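Serine--tRNA ligase, cytoplasmic (Candida albicans, PDB 3QO8) catalyses the ATP-dependent attachment of serine to tRNA(Ser), first forming seryl-adenylate and then passing the seryl group to the acceptor end of the tRNA. Local coordinates at residues H154-L158 with W290-R294; Y364-V368 with R410-C414; K421-I427 with P439-Y444. All blocks are in the same frame, centred on the assembly; numbering follows the deposited sequence.

Three contacts follow one another along the chain in series: none nests within or crosses another. Interaction 1 closes the longest loop, bringing the start of helix 154-160 against residues 290-294, with 131 residues between the two segments, in the connection between strands 269-278 and 297-307. Interaction 2 then joins strand 363-372 to helix 408-419. Interaction 3 closes a short loop between strands 424-426 and 441-443. Interactions 1 and 2 touch directly, with Phe293 O bonded to Arg410 NE at 2.9 Å and both segments' pocket residues meeting the same seryl-adenylate analogue. Interaction 3 meets interaction 1 more lightly, where Tyr444 OH lies 4.0 Å from Val157 CG2, and does not touch interaction 2.

Interaction 1 of 3, residues H154-L158 with W290-R294; sequences HHEVL and WGIFR. With SSA (5'-O-(N-(L-seryl)-sulfamoyl)adenosine), chain B.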
loop_
_atom_site.group_PDB
_atom_site.type_symbol
_atom_site.label_atom_id
_atom_site.label_comp_id
_atom_site.label_asym_id
_atom_site.label_seq_id
_atom_site.Cartn_x
_atom_site.Cartn_y
_atom_site.Cartn_z
ATOM N N HIS A 154 -2.393 14.003 21.164
ATOM C CA HIS A 154 -3.083 12.991 20.380
ATOM C C HIS A 154 -2.487 11.611 20.601
ATOM O O HIS A 154 -3.220 10.632 20.693
ATOM C CB HIS A 154 -3.071 13.342 18.893
ATOM C CG HIS A 154 -1.716 13.699 18.365
ATOM N ND1 HIS A 154 -0.826 12.755 17.898
ATOM C CD2 HIS A 154 -1.106 14.896 18.216
ATOM C CE1 HIS A 154 0.276 13.354 17.482
ATOM N NE2 HIS A 154 0.133 14.655 17.666
ATOM N N HIS A 155 -1.165 11.508 20.703
ATOM C CA HIS A 155 -0.595 10.164 20.831
ATOM C C HIS A 155 -0.860 9.541 22.207
ATOM O O HIS A 155 -1.019 8.326 22.328
ATOM C CB HIS A 155 0.887 10.113 20.449
ATOM C CG HIS A 155 1.786 10.865 21.375
ATOM N ND1 HIS A 155 2.388 10.276 22.468
ATOM C CD2 HIS A 155 2.212 12.150 21.358
ATOM C CE1 HIS A 155 3.133 11.172 23.092
ATOM N NE2 HIS A 155 3.046 12.317 22.437
ATOM N N GLU A 156 -0.944 10.382 23.232
ATOM C CA GLU A 156 -1.284 9.928 24.577
ATOM C C GLU A 156 -2.733 9.457 24.662
ATOM O O GLU A 156 -3.027 8.413 25.241
ATOM C CB GLU A 156 -1.019 11.050 25.600
ATOM C CG GLU A 156 0.472 11.226 25.910
ATOM C CD GLU A 156 0.786 12.506 26.695
ATOM O OE1 GLU A 156 0.096 13.521 26.492
ATOM O OE2 GLU A 156 1.737 12.498 27.507
ATOM N N VAL A 157 -3.642 10.242 24.098
ATOM C CA VAL A 157 -5.031 9.809 24.013
ATOM C C VAL A 157 -5.119 8.453 23.313
ATOM O O VAL A 157 -5.721 7.518 23.832
ATOM C CB VAL A 157 -5.883 10.829 23.258
ATOM C CG1 VAL A 157 -7.323 10.310 23.079
ATOM C CG2 VAL A 157 -5.869 12.184 24.006
ATOM N N LEU A 158 -4.506 8.340 22.140
ATOM C CA LEU A 158 -4.621 7.108 21.364
ATOM C C LEU A 158 -4.042 5.931 22.132
ATOM O O LEU A 158 -4.577 4.837 22.075
ATOM C CB LEU A 158 -3.939 7.246 20.003
ATOM C CG LEU A 158 -4.251 6.190 18.936
ATOM C CD1 LEU A 158 -5.768 5.976 18.746
ATOM C CD2 LEU A 158 -3.594 6.606 17.626
ATOM N N TRP A 290 6.341 10.980 17.758
ATOM C CA TRP A 290 5.416 9.975 18.260
ATOM C C TRP A 290 3.985 10.277 17.822
ATOM O O TRP A 290 3.607 11.436 17.625
ATOM C CB TRP A 290 5.527 9.859 19.783
ATOM C CG TRP A 290 5.535 8.436 20.313
ATOM C CD1 TRP A 290 4.780 7.943 21.342
ATOM C CD2 TRP A 290 6.336 7.336 19.845
ATOM N NE1 TRP A 290 5.062 6.612 21.544
ATOM C CE2 TRP A 290 6.012 6.215 20.640
ATOM C CE3 TRP A 290 7.295 7.192 18.837
ATOM C CZ2 TRP A 290 6.614 4.968 20.457
ATOM C CZ3 TRP A 290 7.890 5.947 18.655
ATOM C CH2 TRP A 290 7.546 4.855 19.461
ATOM N N GLY A 291 3.206 9.217 17.644
ATOM C CA GLY A 291 1.841 9.332 17.167
ATOM C C GLY A 291 1.719 9.045 15.684
ATOM O O GLY A 291 2.698 8.659 15.029
ATOM N N ILE A 292 0.516 9.244 15.143
ATOM C CA ILE A 292 0.255 8.963 13.729
ATOM C C ILE A 292 -0.011 10.274 12.989
ATOM O O ILE A 292 -0.755 10.314 12.002
ATOM C CB ILE A 292 -0.941 7.998 13.547
ATOM C CG1 ILE A 292 -2.180 8.527 14.275
ATOM C CG2 ILE A 292 -0.576 6.612 14.058
ATOM C CD1 ILE A 292 -3.426 7.687 14.035
ATOM N N PHE A 293 0.602 11.346 13.482
ATOM C CA PHE A 293 0.436 12.664 12.887
ATOM C C PHE A 293 1.275 12.780 11.636
ATOM O O PHE A 293 0.816 13.291 10.623
ATOM C CB PHE A 293 0.828 13.773 13.885
ATOM C CG PHE A 293 0.725 15.167 13.306
ATOM C CD1 PHE A 293 -0.441 15.907 13.448
ATOM C CD2 PHE A 293 1.780 15.719 12.601
ATOM C CE1 PHE A 293 -0.540 17.186 12.913
ATOM C CE2 PHE A 293 1.686 16.991 12.059
ATOM C CZ PHE A 293 0.517 17.725 12.215
ATOM N N ARG A 294 2.517 12.321 11.715
ATOM C CA ARG A 294 3.406 12.341 10.569
ATOM C C ARG A 294 4.029 10.970 10.434
ATOM O O ARG A 294 4.909 10.607 11.220
ATOM C CB ARG A 294 4.526 13.382 10.734
ATOM C CG ARG A 294 5.456 13.402 9.525
ATOM C CD ARG A 294 6.593 14.426 9.651
ATOM N NE ARG A 294 6.076 15.781 9.720
ATOM C CZ ARG A 294 5.632 16.470 8.672
ATOM N NH1 ARG A 294 5.645 15.925 7.459
ATOM N NH2 ARG A 294 5.175 17.707 8.838
HETATM N N10 SSA B . -2.826 15.938 -3.170
HETATM C CA SSA B . -2.549 17.047 -2.259
HETATM C CB SSA B . -3.832 17.469 -1.543
HETATM O OG SSA B . -4.241 16.456 -0.603
HETATM C C9 SSA B . -1.505 16.649 -1.253
HETATM O O9 SSA B . -1.079 15.502 -1.190
HETATM N N8 SSA B . -1.083 17.612 -0.440
HETATM S S1 SSA B . -0.216 17.325 0.876
HETATM O O1S SSA B . 1.122 16.896 0.589
HETATM O O2S SSA B . -0.188 18.514 1.662
HETATM O "O5'" SSA B . -0.918 16.250 1.728
HETATM C "C5'" SSA B . -2.282 16.378 2.089
HETATM C "C4'" SSA B . -2.440 16.090 3.585
HETATM O "O4'" SSA B . -2.000 14.777 3.955
HETATM C "C3'" SSA B . -1.634 17.011 4.474
HETATM O "O3'" SSA B . -2.292 18.282 4.587
HETATM C "C2'" SSA B . -1.614 16.215 5.773
HETATM O "O2'" SSA B . -2.865 16.366 6.473
HETATM C "C1'" SSA B . -1.521 14.766 5.293
HETATM N N9 SSA B . -0.116 14.310 5.310
HETATM C C8 SSA B . 0.880 14.726 4.510
HETATM N N7 SSA B . 2.012 14.077 4.856
HETATM C C5 SSA B . 1.705 13.249 5.873
HETATM C C6 SSA B . 2.440 12.343 6.614
HETATM N N6 SSA B . 3.754 12.187 6.343
HETATM N N1 SSA B . 1.830 11.636 7.593
HETATM C C2 SSA B . 0.527 11.808 7.847
HETATM N N3 SSA B . -0.212 12.670 7.137
HETATM C C4 SSA B . 0.364 13.406 6.159
#
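Trp290 meets the imidazole of His155 in two ways at once. Its CB sits over one ring face, 4.1 Å from the centroid and only 6° off the normal, a CH-pi contact, while its CD1 edge reaches 3.5 Å from His155 ND1. The indole and imidazole planes stand at 82°, an offset edge-to-face pair, although the indole is poorly ordered. His155 CG lies between its backbone N and carbonyl carbon (chi1 67°), which turns the ring toward Trp290. The helix backbone separately brings CB to 3.5 Å from Gly291 CA. That close backbone approach uses a residue without a side chain. Beside it, His154 CE1 packs 3.7 Å from Phe293 CB; the two rings are slid apart and barely overlap. His154 ND1 is buried here without a polar partner. Leu158 CD2 completes the contact, 3.8 Å from Ile292 CD1. The loop continues to the active site, where Phe293 O lies 3.2 Å from C2 of the adenine of the bound analogue, as suits the motif 2 loop of a class II synthetase. Around the contact, Tyr164 of strand 164-165 touches His155, Leu158, Trp290 and Ile292, while helix 408-419 contributes Cys413 against His154 and Ile292 and Leu416 against Leu158.

Interaction 2 of 3, residues Y364-V368 with R410-C414; sequences YKELV and RTICC. With MG (magnesium ion), chain C; SSA (5'-O-(N-(L-seryl)-sulfamoyl)adenosine), chain B.
Carboxylate oxygen OE2 of Glu366, a residue whose backbone Arg410 holds, is gripped twice: it binds the magnesium ion at 2.4 Å and accepts a hydrogen bond from O3' of the seryl-adenylate analogue at 2.7 Å. The glutamate extends from the strand with CG anti to its backbone N (chi1 176°), which carries the carboxylate to the metal. Sulfamoyl O2S, three waters and Ser369 are the other magnesium ligands, making six. The backbone of the same strand is read by Arg410 from helix 408-419. Its NH1 donates to Glu366 O at 3.1 Å with an N-H...O angle of 168°; the acceptor lies in the guanidinium plane, though the donor is tilted from the carbonyl plane. One guanidinium face lies over C2' of the ribose. NE is bonded to Phe293 O, and the Phe293 ring makes a cation-pi contact, so neighbours outside these segments help fix the group's rotation. Leu367 O is also shared, accepting from ribose O2' at 3.1 Å and from a water at 2.7 Å. That water donates as well to Thr411 OG1, 2.9 Å away, a hydroxyl further bonded to Ser406 and Ala407. Leucine methyls fill the space between strand and helix: Leu367 CD2 packs 3.4 Å from Arg410 CG, and CD1 reaches Cys414 CB at 4.1 Å. A classic beta bulge, with Leu367 and Val368 both facing Leu354, falls in the strand at Leu367, whose O accepts from ribose O2'. Both ribose hydroxyls are thus fixed by the strand, while the metal bridges Glu366 to the sulfamoyl group that replaces the alpha-phosphate. This is consistent with magnesium and the motif 3 arginine of class II synthetases orienting and polarising ATP for serine activation.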
loop_
_atom_site.group_PDB
_atom_site.type_symbol
_atom_site.label_atom_id
_atom_site.label_comp_id
_atom_site.label_asym_id
_atom_site.label_seq_id
_atom_site.Cartn_x
_atom_site.Cartn_y
_atom_site.Cartn_z
ATOM N N TYR A 364 -2.239 25.697 15.587
ATOM C CA TYR A 364 -2.898 25.274 14.367
ATOM C C TYR A 364 -1.950 24.378 13.586
ATOM O O TYR A 364 -0.779 24.717 13.407
ATOM C CB TYR A 364 -3.238 26.489 13.516
ATOM C CG TYR A 364 -4.422 27.289 14.015
ATOM C CD1 TYR A 364 -5.721 26.796 13.876
ATOM C CD2 TYR A 364 -4.248 28.550 14.584
ATOM C CE1 TYR A 364 -6.808 27.527 14.311
ATOM C CE2 TYR A 364 -5.332 29.293 15.026
ATOM C CZ TYR A 364 -6.609 28.776 14.881
ATOM O OH TYR A 364 -7.700 29.486 15.295
ATOM N N LYS A 365 -2.456 23.244 13.108
ATOM C CA LYS A 365 -1.642 22.305 12.321
ATOM C C LYS A 365 -2.302 21.980 11.001
ATOM O O LYS A 365 -3.504 21.748 10.944
ATOM C CB LYS A 365 -1.435 20.992 13.081
ATOM C CG LYS A 365 -0.927 21.168 14.515
ATOM C CD LYS A 365 0.554 21.429 14.541
ATOM C CE LYS A 365 1.324 20.151 14.807
ATOM N NZ LYS A 365 2.785 20.420 14.921
ATOM N N GLU A 366 -1.502 21.926 9.946
ATOM C CA GLU A 366 -2.012 21.644 8.615
ATOM C C GLU A 366 -2.751 20.292 8.513
ATOM O O GLU A 366 -2.189 19.253 8.841
ATOM C CB GLU A 366 -0.847 21.651 7.640
ATOM C CG GLU A 366 -1.257 21.274 6.222
ATOM C CD GLU A 366 -0.086 20.790 5.396
ATOM O OE1 GLU A 366 1.069 21.121 5.735
ATOM O OE2 GLU A 366 -0.326 20.077 4.406
ATOM N N LEU A 367 -4.003 20.309 8.058
ATOM C CA LEU A 367 -4.735 19.061 7.749
ATOM C C LEU A 367 -5.093 18.962 6.264
ATOM O O LEU A 367 -5.428 17.888 5.770
ATOM C CB LEU A 367 -6.045 18.972 8.540
ATOM C CG LEU A 367 -5.968 18.841 10.064
ATOM C CD1 LEU A 367 -7.327 18.442 10.593
ATOM C CD2 LEU A 367 -4.931 17.812 10.472
ATOM N N VAL A 368 -5.072 20.098 5.576
ATOM C CA VAL A 368 -5.556 20.178 4.210
ATOM C C VAL A 368 -4.727 21.145 3.381
ATOM O O VAL A 368 -4.422 22.253 3.845
ATOM C CB VAL A 368 -7.038 20.651 4.176
ATOM C CG1 VAL A 368 -7.455 21.039 2.756
ATOM C CG2 VAL A 368 -7.966 19.580 4.743
ATOM N N ARG A 410 -4.062 11.693 10.406
ATOM C CA ARG A 410 -3.812 13.024 10.981
ATOM C C ARG A 410 -5.105 13.677 11.472
ATOM O O ARG A 410 -5.130 14.349 12.511
ATOM C CB ARG A 410 -3.058 13.954 10.020
ATOM C CG ARG A 410 -2.677 15.283 10.698
ATOM C CD ARG A 410 -1.832 16.198 9.804
ATOM N NE ARG A 410 -0.522 15.609 9.556
ATOM C CZ ARG A 410 0.464 16.243 8.934
ATOM N NH1 ARG A 410 0.291 17.501 8.526
ATOM N NH2 ARG A 410 1.624 15.626 8.746
ATOM N N THR A 411 -6.194 13.461 10.741
ATOM C CA THR A 411 -7.493 13.932 11.197
ATOM C C THR A 411 -7.888 13.265 12.517
ATOM O O THR A 411 -8.467 13.899 13.379
ATOM C CB THR A 411 -8.584 13.714 10.130
ATOM O OG1 THR A 411 -8.290 14.551 9.008
ATOM C CG2 THR A 411 -9.957 14.084 10.676
ATOM N N ILE A 412 -7.579 11.982 12.671
ATOM C CA ILE A 412 -7.807 11.318 13.947
ATOM C C ILE A 412 -7.051 12.034 15.060
ATOM O O ILE A 412 -7.599 12.267 16.144
ATOM C CB ILE A 412 -7.401 9.835 13.919
ATOM C CG1 ILE A 412 -8.431 9.019 13.112
ATOM C CG2 ILE A 412 -7.276 9.301 15.367
ATOM C CD1 ILE A 412 -8.001 7.556 12.802
ATOM N N CYS A 413 -5.802 12.407 14.799
ATOM C CA CYS A 413 -5.031 13.131 15.820
ATOM C C CYS A 413 -5.755 14.391 16.310
ATOM O O CYS A 413 -5.787 14.680 17.503
ATOM C CB CYS A 413 -3.647 13.504 15.291
ATOM S SG CYS A 413 -2.620 12.064 14.924
ATOM N N CYS A 414 -6.358 15.130 15.389
ATOM C CA CYS A 414 -7.076 16.357 15.760
ATOM C C CYS A 414 -8.332 16.053 16.583
ATOM O O CYS A 414 -8.646 16.733 17.579
ATOM C CB CYS A 414 -7.465 17.138 14.508
ATOM S SG CYS A 414 -8.109 18.776 14.885
HETATM MG MG MG C . 0.599 20.683 2.251
HETATM N N10 SSA B . -2.826 15.938 -3.170
HETATM C CA SSA B . -2.549 17.047 -2.259
HETATM C CB SSA B . -3.832 17.469 -1.543
HETATM O OG SSA B . -4.241 16.456 -0.603
HETATM C C9 SSA B . -1.505 16.649 -1.253
HETATM O O9 SSA B . -1.079 15.502 -1.190
HETATM N N8 SSA B . -1.083 17.612 -0.440
HETATM S S1 SSA B . -0.216 17.325 0.876
HETATM O O1S SSA B . 1.122 16.896 0.589
HETATM O O2S SSA B . -0.188 18.514 1.662
HETATM O "O5'" SSA B . -0.918 16.250 1.728
HETATM C "C5'" SSA B . -2.282 16.378 2.089
HETATM C "C4'" SSA B . -2.440 16.090 3.585
HETATM O "O4'" SSA B . -2.000 14.777 3.955
HETATM C "C3'" SSA B . -1.634 17.011 4.474
HETATM O "O3'" SSA B . -2.292 18.282 4.587
HETATM C "C2'" SSA B . -1.614 16.215 5.773
HETATM O "O2'" SSA B . -2.865 16.366 6.473
HETATM C "C1'" SSA B . -1.521 14.766 5.293
HETATM N N9 SSA B . -0.116 14.310 5.310
HETATM C C8 SSA B . 0.880 14.726 4.510
HETATM N N7 SSA B . 2.012 14.077 4.856
HETATM C C5 SSA B . 1.705 13.249 5.873
HETATM C C6 SSA B . 2.440 12.343 6.614
HETATM N N6 SSA B . 3.754 12.187 6.343
HETATM N N1 SSA B . 1.830 11.636 7.593
HETATM C C2 SSA B . 0.527 11.808 7.847
HETATM N N3 SSA B . -0.212 12.670 7.137
HETATM C C4 SSA B . 0.364 13.406 6.159
HETATM O O HOH W 1 -6.852 15.939 6.945
HETATM O O HOH W 2 2.981 20.166 2.885
HETATM O O HOH W 3 1.326 22.857 2.911
HETATM O O HOH W 4 1.426 20.947 -0.198
#

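Interaction 3 of 3, residues K421-I427 with P439-Y444; sequences KEDGLVI and PEFIPY. With SSA (5'-O-(N-(L-seryl)-sulfamoyl)adenosine), chain D.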
loop_
_atom_site.group_PDB
_atom_site.type_symbol
_atom_site.label_atom_id
_atom_site.label_comp_id
_atom_site.label_asym_id
_atom_site.label_seq_id
_atom_site.Cartn_x
_atom_site.Cartn_y
_atom_site.Cartn_z
ATOM N N LYS A 421 -11.803 13.727 27.138
ATOM C CA LYS A 421 -12.241 14.232 28.431
ATOM C C LYS A 421 -11.587 13.342 29.483
ATOM O O LYS A 421 -10.740 12.516 29.145
ATOM C CB LYS A 421 -13.768 14.264 28.527
ATOM C CG LYS A 421 -14.418 12.909 28.520
ATOM C CD LYS A 421 -15.866 13.014 28.072
ATOM C CE LYS A 421 -16.645 14.010 28.891
ATOM N NZ LYS A 421 -18.026 14.164 28.353
ATOM N N GLU A 422 -11.951 13.501 30.749
ATOM C CA GLU A 422 -11.162 12.896 31.822
ATOM C C GLU A 422 -11.046 11.373 31.722
ATOM O O GLU A 422 -9.972 10.813 31.935
ATOM C CB GLU A 422 -11.716 13.293 33.197
ATOM C CG GLU A 422 -10.950 12.676 34.366
ATOM C CD GLU A 422 -11.528 13.062 35.721
ATOM O OE1 GLU A 422 -11.382 14.240 36.121
ATOM O OE2 GLU A 422 -12.131 12.187 36.381
ATOM N N ASP A 423 -12.157 10.720 31.390
ATOM C CA ASP A 423 -12.267 9.263 31.425
ATOM C C ASP A 423 -12.261 8.601 30.039
ATOM O O ASP A 423 -12.400 7.381 29.923
ATOM C CB ASP A 423 -13.544 8.862 32.175
ATOM C CG ASP A 423 -14.783 9.618 31.683
ATOM O OD1 ASP A 423 -15.917 9.156 31.953
ATOM O OD2 ASP A 423 -14.630 10.671 31.026
ATOM N N GLY A 424 -12.127 9.395 28.987
ATOM C CA GLY A 424 -12.014 8.817 27.661
ATOM C C GLY A 424 -12.296 9.753 26.506
ATOM O O GLY A 424 -12.052 10.944 26.600
ATOM N N LEU A 425 -12.799 9.194 25.406
ATOM C CA LEU A 425 -12.979 9.944 24.159
ATOM C C LEU A 425 -14.441 9.979 23.729
ATOM O O LEU A 425 -15.069 8.937 23.554
ATOM C CB LEU A 425 -12.178 9.285 23.027
ATOM C CG LEU A 425 -12.261 10.055 21.704
ATOM C CD1 LEU A 425 -11.341 11.268 21.791
ATOM C CD2 LEU A 425 -11.904 9.173 20.500
ATOM N N VAL A 426 -14.979 11.177 23.542
ATOM C CA VAL A 426 -16.299 11.315 22.936
ATOM C C VAL A 426 -16.176 11.053 21.416
ATOM O O VAL A 426 -15.258 11.536 20.773
ATOM C CB VAL A 426 -16.881 12.726 23.208
ATOM C CG1 VAL A 426 -18.113 12.987 22.342
ATOM C CG2 VAL A 426 -17.213 12.893 24.689
ATOM N N ILE A 427 -17.082 10.266 20.847
ATOM C CA ILE A 427 -17.048 10.005 19.408
ATOM C C ILE A 427 -17.800 11.116 18.670
ATOM O O ILE A 427 -18.962 11.389 18.979
ATOM C CB ILE A 427 -17.691 8.633 19.070
ATOM C CG1 ILE A 427 -16.964 7.487 19.796
ATOM C CG2 ILE A 427 -17.733 8.404 17.560
ATOM C CD1 ILE A 427 -15.516 7.278 19.407
ATOM N N PRO A 439 -21.072 3.812 19.147
ATOM C CA PRO A 439 -20.767 4.347 20.478
ATOM C C PRO A 439 -20.768 5.877 20.477
ATOM O O PRO A 439 -20.390 6.489 19.485
ATOM C CB PRO A 439 -19.355 3.820 20.751
ATOM C CG PRO A 439 -18.758 3.597 19.387
ATOM C CD PRO A 439 -19.920 3.127 18.537
ATOM N N GLU A 440 -21.187 6.489 21.580
ATOM C CA GLU A 440 -21.117 7.934 21.700
ATOM C C GLU A 440 -19.831 8.331 22.424
ATOM O O GLU A 440 -19.422 9.495 22.405
ATOM C CB GLU A 440 -22.333 8.466 22.471
ATOM C CG GLU A 440 -23.675 8.138 21.833
ATOM C CD GLU A 440 -24.837 8.474 22.749
ATOM O OE1 GLU A 440 -24.605 8.583 23.968
ATOM O OE2 GLU A 440 -25.975 8.633 22.255
ATOM N N PHE A 441 -19.208 7.350 23.068
ATOM C CA PHE A 441 -18.076 7.592 23.955
ATOM C C PHE A 441 -17.333 6.286 24.107
ATOM O O PHE A 441 -17.950 5.234 24.168
ATOM C CB PHE A 441 -18.578 8.060 25.330
ATOM C CG PHE A 441 -17.526 8.032 26.422
ATOM C CD1 PHE A 441 -16.663 9.106 26.610
ATOM C CD2 PHE A 441 -17.419 6.941 27.271
ATOM C CE1 PHE A 441 -15.702 9.086 27.625
ATOM C CE2 PHE A 441 -16.462 6.912 28.290
ATOM C CZ PHE A 441 -15.607 7.992 28.468
ATOM N N ILE A 442 -16.009 6.347 24.147
ATOM C CA ILE A 442 -15.220 5.157 24.430
ATOM C C ILE A 442 -14.230 5.443 25.559
ATOM O O ILE A 442 -13.568 6.485 25.564
ATOM C CB ILE A 442 -14.513 4.615 23.168
ATOM C CG1 ILE A 442 -13.543 5.634 22.582
ATOM C CG2 ILE A 442 -15.558 4.200 22.109
ATOM C CD1 ILE A 442 -12.735 5.087 21.367
ATOM N N PRO A 443 -14.151 4.529 26.537
ATOM C CA PRO A 443 -13.358 4.777 27.746
ATOM C C PRO A 443 -11.867 4.569 27.551
ATOM O O PRO A 443 -11.457 3.762 26.721
ATOM C CB PRO A 443 -13.901 3.738 28.732
ATOM C CG PRO A 443 -14.359 2.613 27.857
ATOM C CD PRO A 443 -14.926 3.278 26.631
ATOM N N TYR A 444 -11.067 5.307 28.320
ATOM C CA TYR A 444 -9.646 5.024 28.420
ATOM C C TYR A 444 -9.512 3.634 29.010
ATOM O O TYR A 444 -10.259 3.263 29.913
ATOM C CB TYR A 444 -8.956 6.044 29.321
ATOM C CG TYR A 444 -8.787 7.411 28.685
ATOM C CD1 TYR A 444 -8.587 7.540 27.313
ATOM C CD2 TYR A 444 -8.844 8.565 29.453
ATOM C CE1 TYR A 444 -8.435 8.784 26.733
ATOM C CE2 TYR A 444 -8.696 9.817 28.879
ATOM C CZ TYR A 444 -8.488 9.914 27.516
ATOM O OH TYR A 444 -8.340 11.150 26.940
HETATM N N10 SSA D . -24.722 23.395 15.324
HETATM C CA SSA D . -24.783 22.159 16.080
HETATM C CB SSA D . -25.191 21.027 15.141
HETATM O OG SSA D . -25.185 19.778 15.841
HETATM C C9 SSA D . -23.437 21.871 16.687
HETATM O O9 SSA D . -23.275 20.900 17.408
HETATM N N8 SSA D . -22.454 22.719 16.388
HETATM S S1 SSA D . -20.937 22.426 16.827
HETATM O O1S SSA D . -20.067 23.321 16.116
HETATM O O2S SSA D . -20.797 22.615 18.247
HETATM O "O5'" SSA D . -20.593 20.965 16.485
HETATM C "C5'" SSA D . -20.205 20.575 15.170
HETATM C "C4'" SSA D . -20.348 19.060 15.065
HETATM O "O4'" SSA D . -19.312 18.393 15.791
HETATM C "C3'" SSA D . -21.658 18.580 15.668
HETATM O "O3'" SSA D . -22.651 18.393 14.655
HETATM C "C2'" SSA D . -21.322 17.259 16.323
HETATM O "O2'" SSA D . -21.598 16.186 15.427
HETATM C "C1'" SSA D . -19.828 17.312 16.574
HETATM N N9 SSA D . -19.640 17.560 18.023
HETATM C C8 SSA D . -19.288 18.718 18.611
HETATM N N7 SSA D . -19.241 18.521 19.951
HETATM C C5 SSA D . -19.572 17.233 20.193
HETATM C C6 SSA D . -19.689 16.468 21.346
HETATM N N6 SSA D . -19.450 17.002 22.572
HETATM N N1 SSA D . -20.053 15.170 21.231
HETATM C C2 SSA D . -20.290 14.618 20.033
HETATM N N3 SSA D . -20.181 15.333 18.906
HETATM C C4 SSA D . -19.828 16.639 18.968
HETATM O O HOH W 5 -7.843 13.605 28.515
HETATM O O HOH W 6 -12.041 5.153 31.833
#
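Strands 424-426 and 441-443 run antiparallel at 171°, their short axes 4.7 Å apart, and form two neighbouring strands of a three-stranded beta-meander begun by strand 420-421. Leu425 and Ile442 are the hydrogen-bonded pair, each N meeting the other's O at 2.8 Å. Tyr444 N to Asp423 O and Ile427 N to Glu440 O extend the ladder at either end. Gly424 faces Pro443 in a non-hydrogen-bonded pair, and two aromatic residues flank it. The Tyr444 ring lies flat against one side, with Gly424 CA 3.4 Å from the centroid and 1° off the normal, a CH-pi contact. On the other side, where glycine has no side chain, Phe441, its ring swung opposite the backbone N at chi1 166°, reaches in until CE1 is 3.6 Å from Gly424 C and CZ meets the Asp423 carboxylate. Leu425 and Ile442 share the other face of the sheet, CB to CG1 3.9 Å. Ile427 CD1 packs against Ile442 CD1 at 4.0 Å. Val426 projects on the same side of the sheet as Phe441, and its CG1 touches the adenine of a second analogue molecule. Tyr444 OH donates at 3.0 Å to a water, which donates to Lys421 O at 3.2 Å.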